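Side-chain contacts in hypothetical sugar ABC-transporter sugar binding protein (Arthrobacter globiformis, PDB 7BVT), which binds cyclic alpha-maltosyl-1,6-maltose and probably delivers it to an ABC transporter for uptake: residues Gln386-Glu389 with Lys390-Gly394; Val235-Asp239 with Ser240-Pro244. All blocks are in the same frame, centred on the assembly; numbering follows the deposited sequence.

Contact 1. Residues Gln386-Glu389 with Lys390-Gly394; sequences QEIE and KALAG
Glu-387 and Lys-390, a helical turn apart, lie side by side and point the same way, and a salt bridge joins their ends: Lys-390 NZ is 3.0 Å from Glu-387 OE1. The ammonium meets this oxygen from above the carboxylate plane, 45° out of it. Glu-387 gets there by bending at its second torsion (chi2 -68°), whereas the lysine chain runs extended beyond CG, its CG 3.4 Å from Gln-386 O. On the same turn Lys-390 N donates to Glu-387 O. A glutamine in place of Glu-387 would probably leave the ammonium of Lys-390 without its opposite charge and its chain freer to swing.

The pair lies near the end of helix 377-392, where Glu-387 also touches Ala-404 and Ala-405 of helix 398-415. The helix ends in a Schellman motif: Gly-394 takes up positive phi and its N bonds back to Ala-391 O at 3.1 Å. Ile-388 and Leu-392 meet through apolar atoms, CG2 of the first 4.3 Å from CG of the second, and both side chains pack on Leu-231 of helix 225-239 and Leu-197 of helix 195-207. In Glu-389, CG anti to the backbone N (chi1 178°) and an extended chain carry the carboxylate to two donors that grip it: Tyr-245 OH bonds to OE2 and the backbone N of Ala-190 to OE1.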
# COMPACT_ATOMS: atom_id res chain seq x y z
N GLN A 386 8.93 -13.36 10.38
CA GLN A 386 10.08 -14.13 10.93
C GLN A 386 9.85 -15.62 10.75
O GLN A 386 10.82 -16.36 10.53
CB GLN A 386 10.37 -13.71 12.37
CG GLN A 386 11.01 -12.33 12.39
CD GLN A 386 11.24 -11.82 13.78
OE1 GLN A 386 10.50 -12.14 14.72
NE2 GLN A 386 12.26 -10.97 13.89
N GLU A 387 8.62 -16.09 10.86
CA GLU A 387 8.36 -17.53 10.73
C GLU A 387 8.41 -17.90 9.26
O GLU A 387 8.95 -18.96 8.92
CB GLU A 387 7.06 -17.95 11.38
CG GLU A 387 7.06 -17.81 12.88
CD GLU A 387 7.97 -18.77 13.62
OE1 GLU A 387 8.66 -19.58 12.98
OE2 GLU A 387 7.95 -18.74 14.90
N ILE A 388 7.83 -17.06 8.41
CA ILE A 388 7.76 -17.43 6.98
C ILE A 388 9.19 -17.45 6.44
O ILE A 388 9.45 -18.26 5.58
CB ILE A 388 6.85 -16.45 6.21
CG1 ILE A 388 5.39 -16.56 6.67
CG2 ILE A 388 6.97 -16.64 4.71
CD1 ILE A 388 4.69 -17.85 6.37
N GLU A 389 10.03 -16.53 6.87
CA GLU A 389 11.41 -16.41 6.34
C GLU A 389 12.18 -17.72 6.55
O GLU A 389 13.05 -18.05 5.75
CB GLU A 389 12.11 -15.24 7.02
CG GLU A 389 13.53 -15.11 6.52
CD GLU A 389 14.25 -13.85 6.91
OE1 GLU A 389 13.65 -13.06 7.66
OE2 GLU A 389 15.37 -13.61 6.39
N LYS A 390 11.83 -18.48 7.58
CA LYS A 390 12.53 -19.76 7.84
C LYS A 390 12.31 -20.70 6.65
O LYS A 390 13.24 -21.41 6.28
CB LYS A 390 12.05 -20.34 9.17
CG LYS A 390 12.38 -19.42 10.35
CD LYS A 390 12.14 -20.10 11.67
CE LYS A 390 12.14 -19.09 12.80
NZ LYS A 390 11.49 -19.63 14.01
N ALA A 391 11.12 -20.72 6.05
CA ALA A 391 10.87 -21.54 4.84
C ALA A 391 11.64 -20.95 3.66
O ALA A 391 12.24 -21.72 2.91
CB ALA A 391 9.42 -21.63 4.53
N LEU A 392 11.67 -19.64 3.50
CA LEU A 392 12.38 -19.00 2.36
C LEU A 392 13.88 -19.31 2.47
O LEU A 392 14.59 -19.50 1.43
CB LEU A 392 12.09 -17.49 2.37
CG LEU A 392 10.61 -17.10 2.47
CD1 LEU A 392 10.46 -15.60 2.37
CD2 LEU A 392 9.77 -17.82 1.44
N ALA A 393 14.38 -19.44 3.71
CA ALA A 393 15.83 -19.63 3.97
C ALA A 393 16.20 -21.11 3.83
O ALA A 393 17.42 -21.43 3.95
CB ALA A 393 16.21 -19.04 5.34
N GLY A 394 15.24 -22.00 3.63
CA GLY A 394 15.44 -23.45 3.53
C GLY A 394 15.51 -24.15 4.88
O GLY A 394 15.88 -25.34 4.90

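Contact 2. Residues Val235-Asp239 with Ser240-Pro244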
# COMPACT_ATOMS: atom_id res chain seq x y z
N VAL A 235 8.63 -20.61 -2.39
CA VAL A 235 9.72 -21.60 -2.11
C VAL A 235 10.19 -22.22 -3.43
O VAL A 235 11.41 -22.42 -3.62
CB VAL A 235 9.27 -22.64 -1.09
CG1 VAL A 235 10.26 -23.80 -0.99
CG2 VAL A 235 9.07 -21.99 0.27
N ASP A 236 9.26 -22.41 -4.36
CA ASP A 236 9.60 -22.98 -5.68
C ASP A 236 10.48 -22.02 -6.45
O ASP A 236 11.42 -22.47 -7.11
CB ASP A 236 8.39 -23.33 -6.54
CG ASP A 236 7.63 -24.55 -6.06
OD1 ASP A 236 8.12 -25.23 -5.17
OD2 ASP A 236 6.52 -24.76 -6.57
N LEU A 237 10.17 -20.73 -6.44
CA LEU A 237 11.00 -19.67 -7.09
C LEU A 237 12.41 -19.68 -6.50
O LEU A 237 13.38 -19.58 -7.25
CB LEU A 237 10.35 -18.29 -6.95
CG LEU A 237 9.11 -18.09 -7.82
CD1 LEU A 237 8.29 -16.91 -7.34
CD2 LEU A 237 9.54 -17.87 -9.27
N ILE A 238 12.53 -19.78 -5.17
CA ILE A 238 13.84 -19.72 -4.49
C ILE A 238 14.62 -21.00 -4.82
O ILE A 238 15.82 -20.85 -5.17
CB ILE A 238 13.64 -19.57 -2.98
CG1 ILE A 238 13.02 -18.22 -2.65
CG2 ILE A 238 14.96 -19.81 -2.25
CD1 ILE A 238 12.44 -18.13 -1.23
N ASP A 239 13.96 -22.16 -4.73
CA ASP A 239 14.59 -23.51 -4.86
C ASP A 239 15.13 -23.61 -6.29
O ASP A 239 16.21 -24.22 -6.46
CB ASP A 239 13.63 -24.66 -4.53
CG ASP A 239 13.47 -24.94 -3.03
OD1 ASP A 239 14.23 -24.33 -2.20
OD2 ASP A 239 12.52 -25.70 -2.68
N SER A 240 14.42 -23.05 -7.28
CA SER A 240 14.87 -23.09 -8.71
C SER A 240 16.08 -22.19 -8.93
O SER A 240 16.66 -22.27 -10.03
CB SER A 240 13.75 -22.74 -9.64
OG SER A 240 13.29 -21.41 -9.44
N GLY A 241 16.37 -21.25 -8.02
CA GLY A 241 17.33 -20.16 -8.25
C GLY A 241 16.78 -18.98 -9.03
O GLY A 241 17.54 -18.00 -9.20
N VAL A 242 15.52 -19.06 -9.49
CA VAL A 242 14.90 -17.90 -10.23
C VAL A 242 14.83 -16.68 -9.31
O VAL A 242 15.12 -15.56 -9.79
CB VAL A 242 13.54 -18.25 -10.83
CG1 VAL A 242 12.81 -17.00 -11.31
CG2 VAL A 242 13.68 -19.27 -11.94
N SER A 243 14.54 -16.88 -8.03
CA SER A 243 14.42 -15.80 -7.01
C SER A 243 15.28 -16.11 -5.79
O SER A 243 14.76 -16.68 -4.84
CB SER A 243 12.97 -15.71 -6.57
OG SER A 243 12.15 -15.51 -7.71
N PRO A 244 16.61 -15.88 -5.81
CA PRO A 244 17.41 -16.33 -4.68
C PRO A 244 16.97 -15.70 -3.37
O PRO A 244 16.54 -14.59 -3.33
CB PRO A 244 18.85 -15.91 -5.05
CG PRO A 244 18.83 -15.89 -6.56
CD PRO A 244 17.44 -15.37 -6.91
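Asp-236 and Ser-240 mark the last turn of helix 225-239, where the chain leaves helical geometry at Gly-241 with positive phi, a familiar way of ending a helix. Ser-240 N donates to Asp-236 O at 3.1 Å, in the final i to i+4 bond of this segment. Asp-236 OD1 is bonded to Gln-232 NE2, one turn earlier.

Leu-237 does double duty. Its carbonyl oxygen accepts a bond from Ser-243 N at 3.0 Å, the N-H coming from above the carbonyl plane, and this bond folds the departing chain back against the helix end. The Ser-240 hydroxyl also turns to these carbonyls: with OG lodged between its own backbone N and carbonyl carbon (chi1 63°), it lies 2.9 Å from Leu-237 O and a little farther from Asp-236 O, and its one proton could serve either. The leucine side chain crosses that of Val-242, CD2 meeting CG1 at 4.0 Å, while CB of Leu-237 packs against Ser-243 OG. That hydroxyl bonds to Tyr-184 O, so this polar group is satisfied although the residue is buried. Leu-168 and Lys-169 of helix 165-179 also touch Leu-237, and Gln-173 of that helix touches both Ser-240 and Val-242.

Ile-238 O receives Gly-241 N at 2.9 Å. Ile-238 CA also makes a CA-H...O contact to Ser-243 O of 3.2 Å, with 151° at the hydrogen. The same oxygen sits beside the side chain, 3.2 Å from Ile-238 CG1.

Overall arrangement
From the N terminus, contact 2 comes first: it closes the end of helix 225-239 and starts the loop leading to strand 258-262. Contact 1 follows much later, along the last turns of helix 377-392 and into the link to helix 398-415. Each is local, one along a helix and the other round a helix end, and the two stand in series, neither nested nor crossed. In space, however, their centres are 13 Å apart and they touch, Leu-392 CB lying 3.7 Å from Ile-238 CD1. Two helix ends distant in sequence thus pack together, with helix 165-179 against contact 2 and helices 195-207 and 398-415 against contact 1, on the same side of the chain's centre.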